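Local structure of amino Transferase (Eubacterium rectale, 3ELE) at residues 131-134 and 135-139; 139-143 and 144-148; 158-162 and 163-167; 358-362 and 363-367. The protein probably transfers amino groups between amino acids and keto acids as a pyridoxal-5'-phosphate-dependent enzyme of the class I and II aminotransferase family. All blocks are in the same frame, centred on the assembly; numbering follows the deposited sequence.

Contact 1 (131-134 and 135-139). With PLP (pyridoxal-5'-phosphate), chain E.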
loop_
_atom_site.group_PDB
_atom_site.type_symbol
_atom_site.label_atom_id
_atom_site.label_comp_id
_atom_site.label_asym_id
_atom_site.label_seq_id
_atom_site.Cartn_x
_atom_site.Cartn_y
_atom_site.Cartn_z
ATOM N N ALA A 131 22.704 5.663 -13.781
ATOM C CA ALA A 131 22.553 4.556 -14.728
ATOM C C ALA A 131 23.683 3.512 -14.537
ATOM O O ALA A 131 24.767 3.882 -14.117
ATOM C CB ALA A 131 22.532 5.051 -16.170
ATOM N N PRO A 132 23.409 2.205 -14.766
ATOM C CA PRO A 132 22.115 1.651 -15.148
ATOM C C PRO A 132 21.200 1.605 -13.933
ATOM O O PRO A 132 21.684 1.372 -12.815
ATOM C CB PRO A 132 22.464 0.258 -15.633
ATOM C CG PRO A 132 23.648 -0.124 -14.802
ATOM C CD PRO A 132 24.424 1.140 -14.622
ATOM N N TYR A 133 19.900 1.813 -14.146
ATOM C CA TYR A 133 18.954 1.912 -13.026
ATOM C C TYR A 133 17.618 1.189 -13.227
ATOM O O TYR A 133 17.226 0.876 -14.349
ATOM C CB TYR A 133 18.721 3.401 -12.706
ATOM C CG TYR A 133 17.888 4.127 -13.738
ATOM C CD1 TYR A 133 18.446 4.583 -14.929
ATOM C CD2 TYR A 133 16.519 4.335 -13.527
ATOM C CE1 TYR A 133 17.658 5.202 -15.903
ATOM C CE2 TYR A 133 15.722 4.949 -14.475
ATOM C CZ TYR A 133 16.289 5.398 -15.657
ATOM O OH TYR A 133 15.461 6.017 -16.551
ATOM N N PHE A 134 16.951 0.935 -12.100
ATOM C CA PHE A 134 15.620 0.328 -12.016
ATOM C C PHE A 134 14.592 1.303 -12.643
ATOM O O PHE A 134 14.288 2.340 -12.031
ATOM C CB PHE A 134 15.327 0.066 -10.536
ATOM C CG PHE A 134 14.038 -0.650 -10.251
ATOM C CD1 PHE A 134 13.712 -1.839 -10.905
ATOM C CD2 PHE A 134 13.209 -0.204 -9.215
ATOM C CE1 PHE A 134 12.524 -2.519 -10.587
ATOM C CE2 PHE A 134 12.028 -0.885 -8.888
ATOM C CZ PHE A 134 11.682 -2.036 -9.584
ATOM N N PRO A 135 14.043 0.979 -13.843
ATOM C CA PRO A 135 13.172 1.942 -14.546
ATOM C C PRO A 135 11.926 2.428 -13.815
ATOM O O PRO A 135 11.462 3.533 -14.096
ATOM C CB PRO A 135 12.777 1.200 -15.838
ATOM C CG PRO A 135 13.801 0.122 -15.987
ATOM C CD PRO A 135 14.160 -0.281 -14.616
ATOM N N GLU A 136 11.436 1.639 -12.852
ATOM C CA GLU A 136 10.263 1.982 -12.051
ATOM C C GLU A 136 10.474 3.255 -11.202
ATOM O O GLU A 136 9.497 3.864 -10.768
ATOM C CB GLU A 136 9.834 0.786 -11.180
ATOM C CG GLU A 136 8.375 0.831 -10.663
ATOM C CD GLU A 136 7.343 0.556 -11.733
ATOM O OE1 GLU A 136 7.713 0.507 -12.910
ATOM O OE2 GLU A 136 6.150 0.368 -11.401
ATOM N N TYR A 137 11.728 3.665 -10.966
ATOM C CA TYR A 137 12.008 4.954 -10.293
ATOM C C TYR A 137 11.320 6.112 -10.994
ATOM O O TYR A 137 10.828 6.994 -10.325
ATOM C CB TYR A 137 13.514 5.284 -10.202
ATOM C CG TYR A 137 14.365 4.339 -9.372
ATOM C CD1 TYR A 137 13.859 3.679 -8.235
ATOM C CD2 TYR A 137 15.724 4.192 -9.655
ATOM C CE1 TYR A 137 14.665 2.841 -7.478
ATOM C CE2 TYR A 137 16.536 3.383 -8.908
ATOM C CZ TYR A 137 16.008 2.694 -7.827
ATOM O OH TYR A 137 16.835 1.906 -7.112
ATOM N N LYS A 138 11.307 6.113 -12.331
ATOM C CA LYS A 138 10.605 7.147 -13.118
ATOM C C LYS A 138 9.107 7.204 -12.790
ATOM O O LYS A 138 8.550 8.280 -12.652
ATOM C CB LYS A 138 10.809 6.950 -14.622
ATOM C CG LYS A 138 10.303 8.125 -15.466
ATOM C CD LYS A 138 10.518 7.913 -16.952
ATOM C CE LYS A 138 10.141 9.152 -17.740
ATOM N NZ LYS A 138 8.754 9.640 -17.490
ATOM N N VAL A 139 8.473 6.060 -12.613
ATOM C CA VAL A 139 7.040 6.020 -12.270
ATOM C C VAL A 139 6.790 6.627 -10.889
ATOM O O VAL A 139 5.875 7.416 -10.747
ATOM C CB VAL A 139 6.476 4.597 -12.306
ATOM C CG1 VAL A 139 5.018 4.557 -11.758
ATOM C CG2 VAL A 139 6.597 4.033 -13.724
HETATM N N1 PLP E . 14.326 -1.598 -5.795
HETATM C C2 PLP E . 15.013 -2.415 -6.695
HETATM C C2A PLP E . 16.333 -1.962 -7.230
HETATM C C3 PLP E . 14.481 -3.666 -7.069
HETATM O O3 PLP E . 15.159 -4.484 -7.941
HETATM C C4 PLP E . 13.226 -4.086 -6.569
HETATM C C4A PLP E . 12.535 -5.192 -7.346
HETATM O O4A PLP E . 11.839 -4.915 -8.323
HETATM C C5 PLP E . 12.544 -3.232 -5.649
HETATM C C6 PLP E . 13.104 -1.986 -5.272
HETATM C C5A PLP E . 11.183 -3.564 -5.075
HETATM O O4P PLP E . 11.237 -4.254 -3.866
HETATM P P PLP E . 9.843 -4.528 -3.105
HETATM O O1P PLP E . 10.058 -4.482 -1.620
HETATM O O2P PLP E . 9.376 -5.918 -3.425
HETATM O O3P PLP E . 8.788 -3.543 -3.492
HETATM O O HOH W 1 18.722 0.903 -9.735
#

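Contact 2 (139-143 and 144-148)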
loop_
_atom_site.group_PDB
_atom_site.type_symbol
_atom_site.label_atom_id
_atom_site.label_comp_id
_atom_site.label_asym_id
_atom_site.label_seq_id
_atom_site.Cartn_x
_atom_site.Cartn_y
_atom_site.Cartn_z
ATOM N N VAL A 139 8.473 6.060 -12.613
ATOM C CA VAL A 139 7.040 6.020 -12.270
ATOM C C VAL A 139 6.790 6.627 -10.889
ATOM O O VAL A 139 5.875 7.416 -10.747
ATOM C CB VAL A 139 6.476 4.597 -12.306
ATOM C CG1 VAL A 139 5.018 4.557 -11.758
ATOM C CG2 VAL A 139 6.597 4.033 -13.724
ATOM N N PHE A 140 7.612 6.255 -9.901
ATOM C CA PHE A 140 7.473 6.760 -8.537
ATOM C C PHE A 140 7.773 8.264 -8.463
ATOM O O PHE A 140 7.022 9.013 -7.805
ATOM C CB PHE A 140 8.327 5.981 -7.514
ATOM C CG PHE A 140 8.132 4.465 -7.533
ATOM C CD1 PHE A 140 6.880 3.886 -7.755
ATOM C CD2 PHE A 140 9.202 3.629 -7.243
ATOM C CE1 PHE A 140 6.719 2.482 -7.739
ATOM C CE2 PHE A 140 9.051 2.236 -7.226
ATOM C CZ PHE A 140 7.801 1.673 -7.468
ATOM N N VAL A 141 8.824 8.706 -9.154
ATOM C CA VAL A 141 9.185 10.149 -9.206
ATOM C C VAL A 141 8.101 10.978 -9.908
ATOM O O VAL A 141 7.701 12.058 -9.407
ATOM C CB VAL A 141 10.587 10.354 -9.862
ATOM C CG1 VAL A 141 10.817 11.770 -10.277
ATOM C CG2 VAL A 141 11.687 9.899 -8.906
ATOM N N ASN A 142 7.660 10.497 -11.071
ATOM C CA ASN A 142 6.558 11.112 -11.821
ATOM C C ASN A 142 5.262 11.074 -11.035
ATOM O O ASN A 142 4.548 12.074 -11.018
ATOM C CB ASN A 142 6.342 10.458 -13.194
ATOM C CG ASN A 142 7.470 10.722 -14.184
ATOM O OD1 ASN A 142 7.459 10.146 -15.254
ATOM N ND2 ASN A 142 8.438 11.577 -13.836
ATOM N N ALA A 143 4.986 9.961 -10.336
ATOM C CA ALA A 143 3.778 9.856 -9.490
ATOM C C ALA A 143 3.739 10.885 -8.355
ATOM O O ALA A 143 2.658 11.224 -7.881
ATOM C CB ALA A 143 3.597 8.446 -8.927
ATOM N N ALA A 144 4.905 11.354 -7.907
ATOM C CA ALA A 144 5.007 12.414 -6.886
ATOM C C ALA A 144 4.932 13.816 -7.479
ATOM O O ALA A 144 4.922 14.769 -6.730
ATOM C CB ALA A 144 6.300 12.262 -6.091
ATOM N N GLY A 145 4.921 13.939 -8.804
ATOM C CA GLY A 145 4.879 15.221 -9.501
ATOM C C GLY A 145 6.235 15.793 -9.887
ATOM O O GLY A 145 6.291 16.932 -10.365
ATOM N N ALA A 146 7.312 15.007 -9.727
ATOM C CA ALA A 146 8.688 15.443 -9.991
ATOM C C ALA A 146 9.202 14.821 -11.275
ATOM O O ALA A 146 8.464 14.134 -11.982
ATOM C CB ALA A 146 9.589 15.079 -8.812
ATOM N N ARG A 147 10.466 15.089 -11.590
ATOM C CA ARG A 147 11.100 14.559 -12.782
ATOM C C ARG A 147 12.395 13.818 -12.474
ATOM O O ARG A 147 13.049 14.072 -11.475
ATOM C CB ARG A 147 11.292 15.673 -13.813
ATOM C CG ARG A 147 9.981 15.983 -14.563
ATOM C CD ARG A 147 10.244 16.811 -15.790
ATOM N NE ARG A 147 10.722 18.147 -15.440
ATOM C CZ ARG A 147 11.209 19.039 -16.307
ATOM N NH1 ARG A 147 11.322 18.750 -17.607
ATOM N NH2 ARG A 147 11.588 20.247 -15.866
ATOM N N LEU A 148 12.713 12.864 -13.334
ATOM C CA LEU A 148 13.881 12.026 -13.175
ATOM C C LEU A 148 14.996 12.540 -14.086
ATOM O O LEU A 148 14.746 12.903 -15.237
ATOM C CB LEU A 148 13.544 10.589 -13.511
ATOM C CG LEU A 148 14.627 9.566 -13.184
ATOM C CD1 LEU A 148 14.796 9.450 -11.656
ATOM C CD2 LEU A 148 14.263 8.237 -13.798
HETATM O O HOH W 2 10.777 12.439 -15.975
#

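Contact 3 (158-162 and 163-167)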
loop_
_atom_site.group_PDB
_atom_site.type_symbol
_atom_site.label_atom_id
_atom_site.label_comp_id
_atom_site.label_asym_id
_atom_site.label_seq_id
_atom_site.Cartn_x
_atom_site.Cartn_y
_atom_site.Cartn_z
ATOM N N PHE A 158 31.299 0.623 -13.010
ATOM C CA PHE A 158 29.913 0.667 -12.496
ATOM C C PHE A 158 29.782 1.260 -11.082
ATOM O O PHE A 158 29.040 0.748 -10.231
ATOM C CB PHE A 158 29.186 -0.663 -12.697
ATOM C CG PHE A 158 28.962 -0.990 -14.141
ATOM C CD1 PHE A 158 27.934 -0.360 -14.853
ATOM C CD2 PHE A 158 29.808 -1.876 -14.814
ATOM C CE1 PHE A 158 27.729 -0.643 -16.225
ATOM C CE2 PHE A 158 29.615 -2.156 -16.181
ATOM C CZ PHE A 158 28.573 -1.539 -16.882
ATOM N N GLN A 159 30.540 2.349 -10.878
ATOM C CA GLN A 159 30.497 3.161 -9.678
ATOM C C GLN A 159 29.744 4.434 -10.136
ATOM O O GLN A 159 28.700 4.313 -10.794
ATOM C CB GLN A 159 31.910 3.392 -9.117
ATOM C CG GLN A 159 32.628 2.113 -8.656
ATOM C CD GLN A 159 32.077 1.522 -7.347
ATOM O OE1 GLN A 159 31.926 2.228 -6.323
ATOM N NE2 GLN A 159 31.840 0.208 -7.355
ATOM N N ILE A 160 30.247 5.624 -9.833
ATOM C CA ILE A 160 29.573 6.870 -10.212
ATOM C C ILE A 160 30.542 7.737 -10.986
ATOM O O ILE A 160 31.687 7.872 -10.593
ATOM C CB ILE A 160 29.066 7.635 -8.964
ATOM C CG1 ILE A 160 28.063 6.756 -8.173
ATOM C CG2 ILE A 160 28.441 8.986 -9.367
ATOM C CD1 ILE A 160 27.445 7.419 -6.935
ATOM N N ASP A 161 30.069 8.295 -12.103
ATOM C CA ASP A 161 30.823 9.298 -12.864
ATOM C C ASP A 161 30.490 10.602 -12.131
ATOM O O ASP A 161 29.460 11.235 -12.408
ATOM C CB ASP A 161 30.368 9.310 -14.330
ATOM C CG ASP A 161 31.048 10.380 -15.169
ATOM O OD1 ASP A 161 31.586 11.397 -14.645
ATOM O OD2 ASP A 161 30.975 10.226 -16.396
ATOM N N PHE A 162 31.354 10.988 -11.193
ATOM C CA PHE A 162 31.139 12.200 -10.378
ATOM C C PHE A 162 31.107 13.512 -11.144
ATOM O O PHE A 162 30.405 14.429 -10.716
ATOM C CB PHE A 162 32.108 12.269 -9.195
ATOM C CG PHE A 162 31.858 11.201 -8.171
ATOM C CD1 PHE A 162 30.716 11.263 -7.349
ATOM C CD2 PHE A 162 32.716 10.103 -8.058
ATOM C CE1 PHE A 162 30.448 10.267 -6.415
ATOM C CE2 PHE A 162 32.455 9.095 -7.126
ATOM C CZ PHE A 162 31.326 9.178 -6.300
ATOM N N ASP A 163 31.836 13.597 -12.262
ATOM C CA ASP A 163 31.794 14.790 -13.134
ATOM C C ASP A 163 30.390 14.948 -13.749
ATOM O O ASP A 163 29.772 16.031 -13.636
ATOM C CB ASP A 163 32.876 14.734 -14.230
ATOM C CG ASP A 163 34.305 14.988 -13.686
ATOM O OD1 ASP A 163 34.486 15.214 -12.472
ATOM O OD2 ASP A 163 35.264 14.976 -14.494
ATOM N N ALA A 164 29.896 13.854 -14.343
ATOM C CA ALA A 164 28.557 13.791 -14.936
ATOM C C ALA A 164 27.500 14.084 -13.865
ATOM O O ALA A 164 26.611 14.893 -14.100
ATOM C CB ALA A 164 28.295 12.404 -15.585
ATOM N N LEU A 165 27.637 13.486 -12.673
ATOM C CA LEU A 165 26.675 13.716 -11.577
ATOM C C LEU A 165 26.647 15.176 -11.163
ATOM O O LEU A 165 25.574 15.763 -11.141
ATOM C CB LEU A 165 26.929 12.833 -10.346
ATOM C CG LEU A 165 26.109 13.091 -9.062
ATOM C CD1 LEU A 165 24.583 13.178 -9.333
ATOM C CD2 LEU A 165 26.440 12.037 -8.012
ATOM N N GLU A 166 27.820 15.739 -10.852
ATOM C CA GLU A 166 27.947 17.136 -10.422
ATOM C C GLU A 166 27.338 18.126 -11.421
ATOM O O GLU A 166 26.717 19.115 -11.022
ATOM C CB GLU A 166 29.422 17.493 -10.162
ATOM C CG GLU A 166 29.603 18.912 -9.606
ATOM C CD GLU A 166 30.987 19.228 -9.080
ATOM O OE1 GLU A 166 31.900 18.381 -9.154
ATOM O OE2 GLU A 166 31.149 20.360 -8.580
ATOM N N GLU A 167 27.542 17.851 -12.709
ATOM C CA GLU A 167 27.016 18.667 -13.814
ATOM C C GLU A 167 25.474 18.653 -13.872
ATOM O O GLU A 167 24.868 19.639 -14.281
ATOM C CB GLU A 167 27.633 18.187 -15.140
ATOM C CG GLU A 167 27.385 19.067 -16.355
ATOM C CD GLU A 167 27.945 18.484 -17.668
ATOM O OE1 GLU A 167 28.658 17.444 -17.660
ATOM O OE2 GLU A 167 27.660 19.086 -18.729
#

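Contact 4 (358-362 and 363-367)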
loop_
_atom_site.group_PDB
_atom_site.type_symbol
_atom_site.label_atom_id
_atom_site.label_comp_id
_atom_site.label_asym_id
_atom_site.label_seq_id
_atom_site.Cartn_x
_atom_site.Cartn_y
_atom_site.Cartn_z
ATOM N N LEU A 358 16.466 -15.935 -23.242
ATOM C CA LEU A 358 15.653 -14.780 -22.952
ATOM C C LEU A 358 16.413 -13.840 -21.999
ATOM O O LEU A 358 16.451 -14.034 -20.788
ATOM C CB LEU A 358 14.277 -15.209 -22.415
ATOM C CG LEU A 358 13.601 -16.388 -23.146
ATOM C CD1 LEU A 358 12.211 -16.640 -22.590
ATOM C CD2 LEU A 358 13.520 -16.157 -24.633
ATOM N N ILE A 359 17.073 -12.861 -22.602
ATOM C CA ILE A 359 17.856 -11.840 -21.896
ATOM C C ILE A 359 17.220 -10.516 -22.202
ATOM O O ILE A 359 16.477 -10.403 -23.167
ATOM C CB ILE A 359 19.371 -11.898 -22.237
ATOM C CG1 ILE A 359 19.644 -11.808 -23.755
ATOM C CG2 ILE A 359 19.909 -13.171 -21.697
ATOM C CD1 ILE A 359 21.097 -11.896 -24.143
ATOM N N VAL A 360 17.539 -9.510 -21.395
ATOM C CA VAL A 360 16.885 -8.205 -21.444
ATOM C C VAL A 360 17.865 -7.099 -21.838
ATOM O O VAL A 360 18.902 -6.947 -21.195
ATOM C CB VAL A 360 16.279 -7.895 -20.030
ATOM C CG1 VAL A 360 15.655 -6.520 -19.974
ATOM C CG2 VAL A 360 15.233 -8.968 -19.631
ATOM N N ALA A 361 17.515 -6.315 -22.867
ATOM C CA ALA A 361 18.337 -5.173 -23.318
ATOM C C ALA A 361 18.393 -4.147 -22.200
ATOM O O ALA A 361 17.387 -3.903 -21.543
ATOM C CB ALA A 361 17.777 -4.542 -24.601
ATOM N N ALA A 362 19.576 -3.572 -21.976
ATOM C CA ALA A 362 19.788 -2.618 -20.899
ATOM C C ALA A 362 19.474 -1.149 -21.271
ATOM O O ALA A 362 19.671 -0.256 -20.444
ATOM C CB ALA A 362 21.199 -2.762 -20.344
ATOM N N ASP A 363 18.948 -0.911 -22.482
ATOM C CA ASP A 363 18.598 0.442 -22.976
ATOM C C ASP A 363 17.602 1.114 -22.033
ATOM O O ASP A 363 17.809 2.246 -21.626
ATOM C CB ASP A 363 17.987 0.417 -24.383
ATOM C CG ASP A 363 18.814 -0.396 -25.386
ATOM O OD1 ASP A 363 19.195 -1.531 -25.047
ATOM O OD2 ASP A 363 19.013 0.059 -26.517
ATOM N N GLY A 364 16.562 0.375 -21.663
ATOM C CA GLY A 364 15.527 0.814 -20.720
ATOM C C GLY A 364 16.039 1.096 -19.312
ATOM O O GLY A 364 15.431 1.883 -18.594
ATOM N N PHE A 365 17.140 0.442 -18.922
ATOM C CA PHE A 365 17.837 0.724 -17.656
ATOM C C PHE A 365 18.789 1.936 -17.786
ATOM O O PHE A 365 19.402 2.337 -16.813
ATOM C CB PHE A 365 18.606 -0.506 -17.144
ATOM C CG PHE A 365 17.738 -1.721 -16.894
ATOM C CD1 PHE A 365 17.458 -2.615 -17.919
ATOM C CD2 PHE A 365 17.236 -2.007 -15.620
ATOM C CE1 PHE A 365 16.646 -3.751 -17.690
ATOM C CE2 PHE A 365 16.430 -3.127 -15.383
ATOM C CZ PHE A 365 16.137 -4.006 -16.431
ATOM N N GLY A 366 18.895 2.521 -18.977
ATOM C CA GLY A 366 19.767 3.647 -19.258
ATOM C C GLY A 366 21.122 3.224 -19.781
ATOM O O GLY A 366 22.023 4.040 -19.765
ATOM N N CYS A 367 21.253 1.983 -20.281
ATOM C CA CYS A 367 22.537 1.433 -20.788
ATOM C C CYS A 367 22.514 0.685 -22.137
ATOM O O CYS A 367 22.502 -0.556 -22.156
ATOM C CB CYS A 367 23.189 0.554 -19.707
ATOM S SG CYS A 367 24.656 1.218 -19.107
#

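Contact 1 (131-134 and 135-139)
Tyr-137 N gives its hydrogen to Phe-134 O at 3.1 Å, a nearly straight bond (165° at the hydrogen) whose donor is tilted from the carbonyl plane. It lies at the beginning of helix 136-143, where the chain leaves strand 126-130 of the aminotransferase fold and enters the cofactor pocket. With CG anti to its backbone nitrogen (chi1 -176°), Phe-134 places its ring between the cofactor and Glu-136 CB. One face carries the pyridine ring of pyridoxal-5'-phosphate, whose C3 sits over the ring centre; the opposite face takes Glu-136 CB in a CH-pi contact, 3.6 Å from Phe-134 CE2. The ring's edge meets the face of Tyr-137 in a T-shaped pair, planes at 85°, and Phe-134 CB rests over the same Tyr-137 ring. Beyond the rings, Tyr-137 OH bonds Asp-217, and the Glu-136 carboxylate makes a salt bridge with Arg-281 of the second subunit, so both neighbours of the sandwiched ring are anchored at their polar ends. The phenol of Tyr-133 is held by Glu-150, and its CD2 meets Tyr-137 CD2 at 4.0 Å, the two side chains running antiparallel. A water accepts from Phe-134 N at 3.0 Å and donates weakly to Tyr-137 OH.

Contact 2 (139-143 and 144-148)
Asn-142 ND2 reaches across to Ala-146 O at 3.2 Å and fastens the end of helix 136-143 to the start of strand 147-151, the second strand of a beta-alpha-beta unit. The bond from CA to CB points away from 144-148, but the side chain then turns back: CG stands anti to its own carbonyl carbon (chi1 -69°) and passes 4.2 Å from Ala-146 O. At the tip the two branches part. OD1 accepts from Lys-138 NZ one turn earlier, whereas ND2 serves Ala-146 O, tilted 22° from the amide plane, and also a water that accepts weakly from Leu-148 N. Replacing Asn-142 by an alanine removes both branches and would probably leave Ala-146 O without this donor and Lys-138 without its acceptor, this side-chain tie being lost.

The backbone closes the helix as a Schellman motif. Ala-146 N bonds Val-141 O at 3.0 Å and Gly-145 N bonds Asn-142 O at 2.9 Å, the latter donor standing above the carbonyl plane. Gly-145 has positive phi (93°), where a side chain would collide with the carbonyl before it, so glycine suits the turn. On the buried side Val-141 points its two methyls to different partners: CG1 lies 3.8 Å from Ala-146 CB and also against the Arg-147 carbonyl, and CG2 touches Leu-148 CD1. Phe-116 of helix 108-119 and Phe-127 of strand 126-130 also pack on Val-141. At the subunit interface, Ala-143 CB packs on Ala-282 of the second subunit.

Contact 3 (158-162 and 163-167)
Asp-161 OD1 accepts from Ala-164 N at 3.0 Å, an almost straight bond (175° at the hydrogen) that makes Asp-161 the N-cap of helix 162-167. The carboxylate comes over the first turn with CG anti to its own backbone nitrogen (chi1 177°), and the donor meets OD1 from above the carboxylate plane. On that same face Ala-164 CB lies 3.4 Å from Asp-161 CG, close to both oxygens as well. A lysine in its place would probably leave Ala-164 N without its capping acceptor and set a positive charge at the helix N-terminus, where the helix dipole is likely to disfavour it.

Around the cap, the backbone starts its regular bonding at once: Leu-165 N donates to Asp-161 O at 2.9 Å, in the carbonyl plane, and Glu-166 N donates to Phe-162 O at 2.9 Å. Asp-161 thus holds the turn by both its side chain and its carbonyl. The second acid, Asp-163, stays clear of the first, its OD2 5.1 Å from Asp-161 OD1.

Further out, apolar side chains join the loop to the helix. Ile-160 CG2 reaches Leu-165 CD2 at 3.9 Å, and Ile-160 CB lies over one face of the Phe-162 ring. Ile-130 of strand 126-130 meets Ile-160; Ile-128 of the same strand and Val-151 of strand 147-151 receive Leu-165, joining this short helix to the central sheet. Helix 191-208 also packs against Phe-162 and Leu-165, and its Lys-203 makes a salt bridge with Glu-166 OE2.

Contact 4 (358-362 and 363-367)
The ring of Phe-365 is approached edge-on by residues 360-362: Val-360 CG1 and Ala-361 O lie near the ring plane, and Ala-362 CA lies at the edge too. Val-360 CG1 comes to 3.7 Å from Phe-365 CE1, while Ala-361 O is 3.8 Å from CD1 of that ring. The side chains of Val-360 and Phe-365 cross at about a right angle, and the valine meets the ring through CG1. Phe-365 reaches this place because CG is anti to its own carbonyl carbon (chi1 -59°), which brings an edge of the ring against the preceding strand.

The tight turn behind the ring is closed by the carbonyl of Ala-362, which grips two amides. Cys-367 N donates at 2.7 Å to Ala-362 O, from above the carbonyl plane, and Phe-365 N makes a weak bond to the same oxygen at 3.0 Å. A further backbone bond, Gly-366 N to Asp-363 O, lies inside the turn. Gly-366 has a positive phi (93°), a conformation in which any CB would crowd the oxygen of Phe-365, so the sharp return needs glycine. Ala-362 CB also rests 3.9 Å from Cys-367 CB.

The turn joins strand 360-361 to strand 370-374 at the edge of the antiparallel sheet. Trp-370 bonds Ala-362 through the backbone and Arg-372 packs on Phe-365; helix 345-353 lies against Ala-361 and Asp-363, and helix 17-32 covers Val-360.

How the contacts relate
Contacts 1 and 2 share helix 136-143: contact 1 starts it beside the cofactor, contact 2 ends it farther out with a glycine turn, and both reach the second subunit. Contact 3 caps the next helix by a carboxylate and, like contact 4, touches no other chain. Edge-to-face and CH-pi contacts, with the cofactor over one face, dominate contact 1, polar capping contacts 2 and 3, and an aromatic edge with a shared carbonyl contact 4. Contact 4 meets contact 1, Tyr-133 N probably bonding Phe-365 O and Pro-135 packing on the Phe-365 ring, whereas contacts 2 and 3 lie about 22 Å apart between centres. All four are partly buried; contact 1 lies deepest, about 9 Å from the chain centre.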